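Local coordinates for magnesium-protoporphyrin O-methyltransferase (Synechocystis sp., PDB 4QDJ), which transfers a methyl group from S-adenosylmethionine to magnesium-protoporphyrin IX, giving its 13-monomethyl ester on the pathway to chlorophyll, at residues Q45-S50 / G213-R218; V52-A57 / S222-A227; D129-L134 / S150-L155; E144-I149 / R199-D204. One frame throughout, in Å; residues are numbered along the deposited sequence. Where two conformers were deposited one is given.

Contact 1 (Q45-S50 / G213-R218); sequences QQTVDS and GMTSTR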
# COMPACT_ATOMS: atom_id res chain seq x y z
N GLN A 45 9.76 -1.12 6.74
CA GLN A 45 10.84 -0.88 5.78
C GLN A 45 11.24 -2.17 5.07
O GLN A 45 11.58 -2.16 3.89
CB GLN A 45 12.05 -0.24 6.47
CG GLN A 45 13.15 0.17 5.50
CD GLN A 45 12.71 1.29 4.56
OE1 GLN A 45 12.27 2.35 5.01
NE2 GLN A 45 12.84 1.06 3.26
N GLN A 46 11.20 -3.29 5.80
CA GLN A 46 11.51 -4.58 5.20
C GLN A 46 10.47 -4.96 4.14
O GLN A 46 10.82 -5.47 3.08
CB GLN A 46 11.60 -5.67 6.27
CG GLN A 46 11.89 -7.05 5.72
CD GLN A 46 12.15 -8.08 6.81
OE1 GLN A 46 12.75 -7.77 7.84
NE2 GLN A 46 11.70 -9.31 6.58
N THR A 47 9.20 -4.70 4.45
CA THR A 47 8.13 -4.99 3.50
C THR A 47 8.31 -4.17 2.22
O THR A 47 8.25 -4.71 1.12
CB THR A 47 6.74 -4.68 4.11
OG1 THR A 47 6.54 -5.52 5.25
CG2 THR A 47 5.64 -4.94 3.09
N VAL A 48 8.55 -2.88 2.39
CA VAL A 48 8.80 -2.00 1.25
C VAL A 48 10.00 -2.48 0.43
O VAL A 48 9.90 -2.64 -0.78
CB VAL A 48 9.03 -0.54 1.71
CG1 VAL A 48 9.54 0.31 0.55
CG2 VAL A 48 7.74 0.03 2.28
N ASP A 49 11.11 -2.75 1.11
CA ASP A 49 12.33 -3.18 0.42
C ASP A 49 12.14 -4.51 -0.31
O ASP A 49 12.70 -4.71 -1.39
CB ASP A 49 13.51 -3.26 1.39
CG ASP A 49 14.02 -1.90 1.81
OD1 ASP A 49 13.71 -0.90 1.12
OD2 ASP A 49 14.75 -1.82 2.82
N SER A 50 11.36 -5.41 0.26
CA SER A 50 11.08 -6.70 -0.37
C SER A 50 10.32 -6.53 -1.67
O SER A 50 10.60 -7.20 -2.67
CB SER A 50 10.30 -7.62 0.58
OG SER A 50 11.11 -8.05 1.66
N GLY A 213 5.95 -13.39 0.31
CA GLY A 213 6.92 -12.98 1.29
C GLY A 213 6.28 -12.88 2.65
O GLY A 213 5.07 -13.05 2.80
N MET A 214 7.10 -12.62 3.66
CA MET A 214 6.61 -12.50 5.02
C MET A 214 7.57 -11.67 5.85
O MET A 214 8.75 -11.99 5.95
CB MET A 214 6.43 -13.88 5.65
CG MET A 214 5.91 -13.84 7.08
SD MET A 214 4.20 -13.26 7.16
CE MET A 214 4.03 -12.94 8.91
N THR A 215 7.06 -10.59 6.42
CA THR A 215 7.84 -9.81 7.36
C THR A 215 7.34 -10.14 8.76
O THR A 215 6.15 -10.02 9.04
CB THR A 215 7.72 -8.30 7.11
OG1 THR A 215 8.09 -8.01 5.76
CG2 THR A 215 8.63 -7.53 8.07
N SER A 216 8.26 -10.58 9.62
CA SER A 216 7.90 -10.95 10.98
C SER A 216 8.86 -10.31 11.97
O SER A 216 10.03 -10.69 12.05
CB SER A 216 7.92 -12.47 11.14
OG SER A 216 7.00 -13.09 10.27
N THR A 217 8.37 -9.33 12.71
CA THR A 217 9.12 -8.76 13.82
C THR A 217 8.30 -8.94 15.09
O THR A 217 7.31 -9.67 15.09
CB THR A 217 9.44 -7.27 13.61
OG1 THR A 217 8.22 -6.51 13.65
CG2 THR A 217 10.13 -7.05 12.27
N ARG A 218 8.69 -8.26 16.16
CA ARG A 218 8.02 -8.41 17.43
C ARG A 218 6.59 -7.86 17.41
O ARG A 218 5.67 -8.47 17.96
CB ARG A 218 8.84 -7.75 18.55
CG ARG A 218 8.30 -8.00 19.95
CD ARG A 218 9.38 -7.72 20.99
NE ARG A 218 8.84 -7.71 22.34
CZ ARG A 218 9.56 -7.95 23.43
NH1 ARG A 218 10.85 -8.23 23.33
NH2 ARG A 218 8.98 -7.92 24.63
O HOH W 1 9.86 -9.04 3.99
O HOH W 2 11.00 -11.02 8.57
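Thr47 and Thr215 mark the place where helix segment 45-50 and strand 213-216 run nearly antiparallel, their axes 161° apart and 8.5 Å from each other at closest approach. The two threonine hydroxyls meet here, OG1 of Thr47 lying 3.0 Å from OG1 of Thr215 in a hydrogen bond that either could donate. Both hydroxyls sit beside their own backbone N and opposite the carbonyl carbon (chi1 -62° for Thr47, -56° for Thr215), and the two side chains approach at a slant. OG1 of Thr47 is also bonded to the hydroxyl of Tyr220, which ties the helix to the turn between the last two strands. Strand 207-216 is the outermost strand at one margin of the seven-stranded sheet of this class I methyltransferase, and helix 35-58 packs against it there. Gln46, one turn before Ser50, slides past Thr215 in the opposite direction: in the conformer described, its extended chain brings CD to 3.8 Å from CG2 of Thr215. With Gln46 and Ser50 in these conformers, the amide end works through water. One water accepts from NE2 of Gln46, donates to OG of Ser50 and lies 2.7 Å from OG1 of Thr215; a second accepts from NE2 of Gln46 at 2.7 Å and from the backbone N of Ser216 at 3.0 Å. A valine in place of Thr215 would probably leave OG1 of Thr47 without its mate on the strand and the first water without one of its three partners.

Contact 2 (V52-A57 / S222-A227); sequences VAWLVA and SRILEA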
# COMPACT_ATOMS: atom_id res chain seq x y z
N VAL A 52 10.12 -3.68 -3.56
CA VAL A 52 11.01 -3.02 -4.49
C VAL A 52 11.97 -4.03 -5.12
O VAL A 52 12.19 -4.02 -6.33
CB VAL A 52 11.81 -1.88 -3.81
CG1 VAL A 52 12.87 -1.32 -4.76
CG2 VAL A 52 10.87 -0.77 -3.36
N ALA A 53 12.51 -4.92 -4.29
CA ALA A 53 13.45 -5.93 -4.76
C ALA A 53 12.82 -6.87 -5.79
O ALA A 53 13.46 -7.24 -6.78
CB ALA A 53 14.01 -6.73 -3.59
N TRP A 54 11.56 -7.27 -5.56
CA TRP A 54 10.84 -8.10 -6.51
C TRP A 54 10.76 -7.42 -7.86
O TRP A 54 11.05 -8.02 -8.90
CB TRP A 54 9.40 -8.35 -6.03
CG TRP A 54 9.23 -9.45 -5.03
CD1 TRP A 54 10.17 -10.34 -4.60
CD2 TRP A 54 8.02 -9.76 -4.33
NE1 TRP A 54 9.62 -11.19 -3.67
CE2 TRP A 54 8.30 -10.85 -3.48
CE3 TRP A 54 6.73 -9.21 -4.32
CZ2 TRP A 54 7.34 -11.42 -2.65
CZ3 TRP A 54 5.78 -9.77 -3.49
CH2 TRP A 54 6.09 -10.86 -2.67
N LEU A 55 10.36 -6.15 -7.84
CA LEU A 55 10.11 -5.41 -9.07
C LEU A 55 11.40 -5.10 -9.82
O LEU A 55 11.43 -5.13 -11.05
CB LEU A 55 9.32 -4.13 -8.78
CG LEU A 55 7.79 -4.24 -8.86
CD1 LEU A 55 7.26 -5.38 -8.00
CD2 LEU A 55 7.11 -2.93 -8.49
N VAL A 56 12.46 -4.80 -9.08
CA VAL A 56 13.77 -4.58 -9.67
C VAL A 56 14.30 -5.86 -10.32
O VAL A 56 14.88 -5.82 -11.41
CB VAL A 56 14.77 -4.07 -8.60
CG1 VAL A 56 16.20 -4.22 -9.09
CG2 VAL A 56 14.47 -2.62 -8.24
N ALA A 57 14.07 -6.99 -9.65
CA ALA A 57 14.57 -8.28 -10.14
C ALA A 57 13.98 -8.68 -11.49
O ALA A 57 14.61 -9.40 -12.26
CB ALA A 57 14.32 -9.37 -9.10
N SER A 222 3.49 -8.89 8.43
CA SER A 222 2.95 -8.57 7.12
C SER A 222 3.23 -9.68 6.12
O SER A 222 4.38 -9.93 5.76
CB SER A 222 3.52 -7.24 6.62
OG SER A 222 2.81 -6.77 5.49
N ARG A 223 2.16 -10.34 5.69
CA ARG A 223 2.24 -11.38 4.67
C ARG A 223 2.08 -10.71 3.30
O ARG A 223 1.13 -9.96 3.08
CB ARG A 223 1.12 -12.40 4.89
CG ARG A 223 1.03 -13.48 3.83
CD ARG A 223 2.23 -14.40 3.85
NE ARG A 223 1.96 -15.64 3.12
CZ ARG A 223 2.85 -16.29 2.38
NH1 ARG A 223 4.09 -15.83 2.27
NH2 ARG A 223 2.50 -17.41 1.75
N ILE A 224 3.01 -10.98 2.39
CA ILE A 224 3.01 -10.34 1.08
C ILE A 224 2.71 -11.35 -0.01
O ILE A 224 3.35 -12.39 -0.09
CB ILE A 224 4.36 -9.67 0.79
CG1 ILE A 224 4.88 -8.93 2.02
CG2 ILE A 224 4.26 -8.73 -0.41
CD1 ILE A 224 6.32 -8.47 1.91
N LEU A 225 1.73 -11.05 -0.86
CA LEU A 225 1.39 -11.91 -1.98
C LEU A 225 1.52 -11.17 -3.30
O LEU A 225 0.99 -10.07 -3.46
CB LEU A 225 -0.04 -12.44 -1.86
CG LEU A 225 -0.40 -13.24 -0.61
CD1 LEU A 225 -1.86 -13.66 -0.65
CD2 LEU A 225 0.51 -14.45 -0.47
N GLU A 226 2.23 -11.78 -4.25
CA GLU A 226 2.25 -11.29 -5.62
C GLU A 226 1.28 -12.14 -6.42
O GLU A 226 1.42 -13.36 -6.50
CB GLU A 226 3.65 -11.41 -6.23
CG GLU A 226 3.72 -10.98 -7.68
CD GLU A 226 5.07 -11.27 -8.32
OE1 GLU A 226 5.63 -12.36 -8.06
OE2 GLU A 226 5.58 -10.41 -9.06
N ALA A 227 0.27 -11.49 -7.00
CA ALA A 227 -0.73 -12.18 -7.80
C ALA A 227 -0.60 -11.76 -9.25
O ALA A 227 -0.44 -10.58 -9.56
CB ALA A 227 -2.13 -11.89 -7.28
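Trp54 makes this a buried, largely apolar contact between helix 35-58 and the side of strand 221-229 that faces the helix, bridged by one long aromatic side chain. The segment axes come no closer than 11.5 Å and run in roughly the same direction, inclined by 26°, so the indole has to span the distance. Its CG lies opposite the carbonyl carbon and beside the backbone N (chi1 -82°), which sends the six-membered ring out over the strand. The far corner of that ring does the touching: CZ3 and CH2 of Trp54 both lie 3.6 Å from CG2 of Ile224, the short branch of the isoleucine, and the two side chains approach each other at a slant. CZ3 of Trp54 also comes within 3.8 Å of CB of Glu226, two residues further along the same side of the strand. From CB the extended glutamate runs back past the indole toward the helix, in the opposite direction to the ring, with its carboxylate plane only 17° from the ring plane. The buried carboxylate is met by charge, OE2 of Glu226 forming salt bridges with Arg211 and Arg159. Arg211 also makes a cation-pi contact with Trp54 and a hydrogen bond to its backbone O, so a single arginine joins helix, ring and acid; its nearness probably favours the ionised glutamate. Ile224 is further covered by Thr47 and Val51 of the same helix. A helix laid on one face of the central sheet in this way is part of the alpha/beta/alpha sandwich of the Rossmann-like class I methyltransferases.

Contact 3 (D129-L134 / S150-L155); sequences DTVICL and SHLASL. With SAM (S-adenosylmethionine), chain B.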
# COMPACT_ATOMS: atom_id res chain seq x y z
N ASP A 129 -0.13 -1.82 -15.37
CA ASP A 129 0.50 -3.13 -15.42
C ASP A 129 0.45 -3.76 -14.04
O ASP A 129 0.02 -4.91 -13.88
CB ASP A 129 1.96 -3.03 -15.87
CG ASP A 129 2.68 -4.36 -15.81
OD1 ASP A 129 3.21 -4.72 -14.74
OD2 ASP A 129 2.72 -5.06 -16.85
N THR A 130 0.88 -3.00 -13.04
CA THR A 130 1.00 -3.50 -11.68
C THR A 130 0.26 -2.59 -10.70
O THR A 130 0.43 -1.37 -10.72
CB THR A 130 2.48 -3.61 -11.27
OG1 THR A 130 3.11 -4.63 -12.05
CG2 THR A 130 2.62 -3.95 -9.79
N VAL A 131 -0.57 -3.19 -9.86
CA VAL A 131 -1.25 -2.47 -8.80
C VAL A 131 -0.76 -3.00 -7.46
O VAL A 131 -0.66 -4.21 -7.27
CB VAL A 131 -2.78 -2.63 -8.90
CG1 VAL A 131 -3.48 -1.92 -7.76
CG2 VAL A 131 -3.27 -2.11 -10.25
N ILE A 132 -0.42 -2.09 -6.55
CA ILE A 132 0.14 -2.48 -5.26
C ILE A 132 -0.65 -1.85 -4.11
O ILE A 132 -0.98 -0.67 -4.15
CB ILE A 132 1.62 -2.07 -5.14
CG1 ILE A 132 2.42 -2.57 -6.35
CG2 ILE A 132 2.22 -2.60 -3.84
CD1 ILE A 132 3.86 -2.12 -6.34
N CYS A 133 -0.95 -2.65 -3.10
CA CYS A 133 -1.67 -2.17 -1.93
C CYS A 133 -1.06 -2.78 -0.67
O CYS A 133 -1.36 -3.93 -0.33
CB CYS A 133 -3.15 -2.53 -2.04
SG CYS A 133 -4.21 -1.83 -0.76
N LEU A 134 -0.20 -2.02 -0.01
CA LEU A 134 0.55 -2.52 1.15
C LEU A 134 0.03 -1.96 2.46
O LEU A 134 -0.10 -0.75 2.62
CB LEU A 134 2.03 -2.18 1.03
CG LEU A 134 2.81 -2.70 -0.18
CD1 LEU A 134 4.29 -2.36 -0.03
CD2 LEU A 134 2.61 -4.20 -0.36
N SER A 150 -11.20 -6.80 -5.21
CA SER A 150 -11.85 -6.98 -6.50
C SER A 150 -11.75 -5.71 -7.35
O SER A 150 -11.54 -5.79 -8.56
CB SER A 150 -13.32 -7.39 -6.31
OG SER A 150 -13.40 -8.66 -5.70
N HIS A 151 -11.89 -4.55 -6.72
CA HIS A 151 -11.77 -3.31 -7.47
C HIS A 151 -10.34 -3.09 -7.94
O HIS A 151 -10.11 -2.70 -9.09
CB HIS A 151 -12.23 -2.10 -6.65
CG HIS A 151 -12.20 -0.82 -7.42
ND1 HIS A 151 -13.16 -0.50 -8.35
CD2 HIS A 151 -11.31 0.19 -7.43
CE1 HIS A 151 -12.87 0.67 -8.89
NE2 HIS A 151 -11.75 1.12 -8.35
N LEU A 152 -9.38 -3.32 -7.06
CA LEU A 152 -7.97 -3.18 -7.42
C LEU A 152 -7.60 -4.13 -8.55
O LEU A 152 -6.85 -3.77 -9.46
CB LEU A 152 -7.08 -3.43 -6.20
CG LEU A 152 -7.16 -2.39 -5.09
CD1 LEU A 152 -6.31 -2.81 -3.90
CD2 LEU A 152 -6.73 -1.02 -5.60
N ALA A 153 -8.15 -5.34 -8.50
CA ALA A 153 -7.91 -6.33 -9.54
C ALA A 153 -8.38 -5.83 -10.90
O ALA A 153 -7.74 -6.09 -11.92
CB ALA A 153 -8.59 -7.65 -9.19
N SER A 154 -9.48 -5.08 -10.91
CA SER A 154 -10.04 -4.56 -12.16
C SER A 154 -9.14 -3.49 -12.78
O SER A 154 -9.30 -3.15 -13.95
CB SER A 154 -11.45 -4.00 -11.93
OG SER A 154 -11.42 -2.75 -11.28
N LEU A 155 -8.21 -2.96 -11.99
CA LEU A 155 -7.29 -1.93 -12.49
C LEU A 155 -6.00 -2.55 -12.99
O LEU A 155 -5.21 -1.90 -13.67
CB LEU A 155 -6.97 -0.93 -11.38
CG LEU A 155 -8.15 -0.33 -10.60
CD1 LEU A 155 -7.63 0.63 -9.54
CD2 LEU A 155 -9.12 0.37 -11.54
N SAM B . 0.85 1.69 1.80
CA SAM B . 1.61 2.66 2.59
C SAM B . 2.92 2.06 3.08
O SAM B . 3.03 0.84 3.24
OXT SAM B . 3.89 2.77 3.31
CB SAM B . 0.80 3.23 3.75
CG SAM B . 0.27 2.23 4.78
SD SAM B . -0.59 3.06 6.15
CE SAM B . -0.56 1.78 7.43
C5' SAM B . -2.31 2.90 5.61
C4' SAM B . -2.68 3.99 4.61
O4' SAM B . -3.81 3.55 3.88
C3' SAM B . -3.07 5.30 5.28
O3' SAM B . -2.30 6.34 4.72
C2' SAM B . -4.53 5.50 4.93
O2' SAM B . -4.85 6.85 4.71
C1' SAM B . -4.65 4.66 3.67
N9 SAM B . -6.03 4.21 3.40
C8 SAM B . -6.91 3.64 4.27
N7 SAM B . -8.05 3.37 3.61
C5 SAM B . -7.91 3.77 2.32
C6 SAM B . -8.76 3.73 1.23
N6 SAM B . -9.99 3.23 1.35
N1 SAM B . -8.33 4.22 0.02
C2 SAM B . -7.05 4.73 -0.11
N3 SAM B . -6.21 4.77 0.98
C4 SAM B . -6.64 4.29 2.18
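Leu152 points from helix 142-155 at strand 130-133 and fills the space between them with its two methyls. Its CB is followed by CG set opposite the carbonyl carbon (chi1 -68°), and the fork beyond CG divides the strand's near face. CD1 of Leu152 goes to Cys133, 3.7 Å from CB and 3.9 Å from SG, while CD2 meets CG1 of Val131 at 4.0 Å, these two side chains lying aslant. The other branch of Val131 serves the next contact along the helix: its CG2 is 4.0 Å from CB of Leu155 and 3.9 Å from the carbonyl carbon of that residue. All four residues are buried, and Leu160 of strand 159-164 adds to the cover over both Val131 and Leu152. Just past the strand, the backbone O of Leu134 accepts a 2.7 Å hydrogen bond from the amino N of S-adenosylmethionine, which is also hydrogen-bonded to Gly70 O and His44 NE2. Strand and helix run nearly antiparallel, 153° apart, as expected of the first two elements of the right-handed beta-alpha-beta crossover 130-133, 142-155, 159-164, with the cofactor at the carboxyl end of the strand, as in Rossmann-like methyltransferases.

Contact 4 (E144-I149 / R199-D204); sequences EASAMI and RKILGD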
# COMPACT_ATOMS: atom_id res chain seq x y z
N GLU A 144 -15.27 -6.22 3.37
CA GLU A 144 -14.93 -4.97 2.70
C GLU A 144 -13.60 -5.10 1.98
O GLU A 144 -13.42 -4.56 0.88
CB GLU A 144 -14.89 -3.81 3.70
CG GLU A 144 -14.47 -2.48 3.10
CD GLU A 144 -15.42 -1.99 2.01
OE1 GLU A 144 -16.60 -2.41 2.01
OE2 GLU A 144 -14.98 -1.19 1.17
N ALA A 145 -12.66 -5.83 2.58
CA ALA A 145 -11.37 -6.08 1.96
C ALA A 145 -11.55 -6.82 0.64
O ALA A 145 -10.82 -6.57 -0.33
CB ALA A 145 -10.47 -6.87 2.90
N SER A 146 -12.52 -7.73 0.60
CA SER A 146 -12.84 -8.48 -0.60
C SER A 146 -13.27 -7.56 -1.74
O SER A 146 -12.79 -7.69 -2.87
CB SER A 146 -13.95 -9.49 -0.31
OG SER A 146 -14.31 -10.21 -1.48
N ALA A 147 -14.16 -6.62 -1.43
CA ALA A 147 -14.63 -5.66 -2.42
C ALA A 147 -13.49 -4.77 -2.90
O ALA A 147 -13.40 -4.42 -4.08
CB ALA A 147 -15.77 -4.82 -1.85
N MET A 148 -12.61 -4.39 -1.97
CA MET A 148 -11.46 -3.57 -2.30
C MET A 148 -10.49 -4.30 -3.23
O MET A 148 -10.02 -3.73 -4.21
CB MET A 148 -10.74 -3.12 -1.02
CG MET A 148 -11.53 -2.12 -0.20
SD MET A 148 -10.82 -1.80 1.42
CE MET A 148 -9.19 -1.19 0.99
N ILE A 149 -10.20 -5.55 -2.90
CA ILE A 149 -9.32 -6.37 -3.73
C ILE A 149 -9.89 -6.55 -5.14
O ILE A 149 -9.17 -6.46 -6.13
CB ILE A 149 -9.04 -7.74 -3.09
CG1 ILE A 149 -8.22 -7.56 -1.81
CG2 ILE A 149 -8.32 -8.66 -4.06
CD1 ILE A 149 -8.09 -8.82 -0.99
N ARG A 199 -6.42 -15.52 -0.86
CA ARG A 199 -6.13 -16.29 -2.07
C ARG A 199 -7.40 -16.62 -2.85
O ARG A 199 -7.39 -16.64 -4.08
CB ARG A 199 -5.38 -17.58 -1.72
CG ARG A 199 -3.92 -17.38 -1.36
CD ARG A 199 -3.27 -18.71 -1.00
NE ARG A 199 -1.86 -18.58 -0.67
CZ ARG A 199 -0.86 -18.96 -1.46
NH1 ARG A 199 -1.12 -19.51 -2.64
NH2 ARG A 199 0.39 -18.81 -1.06
N LYS A 200 -8.49 -16.89 -2.13
CA LYS A 200 -9.77 -17.20 -2.76
C LYS A 200 -10.30 -15.99 -3.54
O LYS A 200 -10.74 -16.12 -4.68
CB LYS A 200 -10.79 -17.65 -1.72
CG LYS A 200 -12.16 -18.01 -2.27
CD LYS A 200 -12.06 -19.11 -3.32
CE LYS A 200 -13.42 -19.71 -3.63
NZ LYS A 200 -14.39 -18.68 -4.12
N ILE A 201 -10.24 -14.82 -2.91
CA ILE A 201 -10.68 -13.58 -3.55
C ILE A 201 -9.85 -13.28 -4.79
O ILE A 201 -10.38 -12.89 -5.83
CB ILE A 201 -10.61 -12.40 -2.56
CG1 ILE A 201 -11.52 -12.65 -1.36
CG2 ILE A 201 -10.99 -11.09 -3.26
CD1 ILE A 201 -11.19 -11.80 -0.16
N LEU A 202 -8.54 -13.47 -4.69
CA LEU A 202 -7.65 -13.26 -5.83
C LEU A 202 -7.98 -14.24 -6.96
O LEU A 202 -8.02 -13.86 -8.13
CB LEU A 202 -6.19 -13.38 -5.40
CG LEU A 202 -5.66 -12.21 -4.58
CD1 LEU A 202 -4.31 -12.53 -3.95
CD2 LEU A 202 -5.57 -10.95 -5.43
N GLY A 203 -8.21 -15.50 -6.59
CA GLY A 203 -8.58 -16.52 -7.56
C GLY A 203 -9.89 -16.21 -8.25
O GLY A 203 -10.04 -16.42 -9.45
N ASP A 204 -10.86 -15.71 -7.48
CA ASP A 204 -12.16 -15.34 -8.03
C ASP A 204 -12.04 -14.23 -9.06
O ASP A 204 -12.87 -14.11 -9.97
CB ASP A 204 -13.13 -14.92 -6.92
CG ASP A 204 -13.59 -16.08 -6.06
OD1 ASP A 204 -13.46 -17.25 -6.50
OD2 ASP A 204 -14.09 -15.83 -4.94
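Ile201 and Ile149 share one side-chain setting, CG2 opposite the backbone N and CG1 beside it (chi1 -61° and -67°), and this turns their CG2 methyls onto each other at 3.7 Å. The two isoleucines cross at about a right angle. On the other branch of Ile201, CG1 leads on to CD1, which lies alongside Ser146: CD1 of Ile201 is 3.6 Å from CB of Ser146, and CG1 is 3.7 Å from its OG. The serine hydroxyl, opposite its backbone N, thus rests on a hydrocarbon branch. The CG2 methyl of Ile149 has a second neighbour, CD2 of Leu202 at 3.8 Å, again with the side chains crossing near a right angle. Helices 142-155 and 195-204 lie side by side in the same general direction, their segment axes 9.9 Å apart at closest approach and inclined by 35°, within the layer of helices on one face of the Rossmann-like sheet. Ile149 and Leu202 also reach down to Leu162 of strand 159-164, and Leu202 touches Ile209 and Ala227 of the last two strands, so the groove between the helices closes over the sheet. An alanine at Ile201 would take away both branches and is likely to open a gap beside Ser146 and leave the CG2 methyl of Ile149 with less to pack on. On the exposed side of the second helix Lys200 and Asp204, one turn apart, form a salt bridge: NZ of Lys200 lies 2.9 Å from OD1 of Asp204 and 3.0 Å from OD2, using the syn lone pair of each oxygen.

How the contacts relate
All four contacts are built round the same seven-stranded sheet. Contacts 1 and 2, with centres 10 Å apart, share helix 35-58 and use neighbouring strands 207-216 and 221-229, which are joined by backbone bonds such as Thr215 N to Ser222 O. Contacts 3 and 4, 11 Å apart, share helix 142-155 on the other face. Contact 3 sits on the central strand and touches contact 2 through Leu55 and Ile132; contact 4 reaches contact 2 through Leu202 and Ala227. Along the chain, contacts 3 and 4 are nested inside the loops closed by contacts 1 and 2, so the chain returns at its C-terminal end to pack its last two strands against the early helix 35-58, on the same sheet whose strand 130-133 leads to the cofactor.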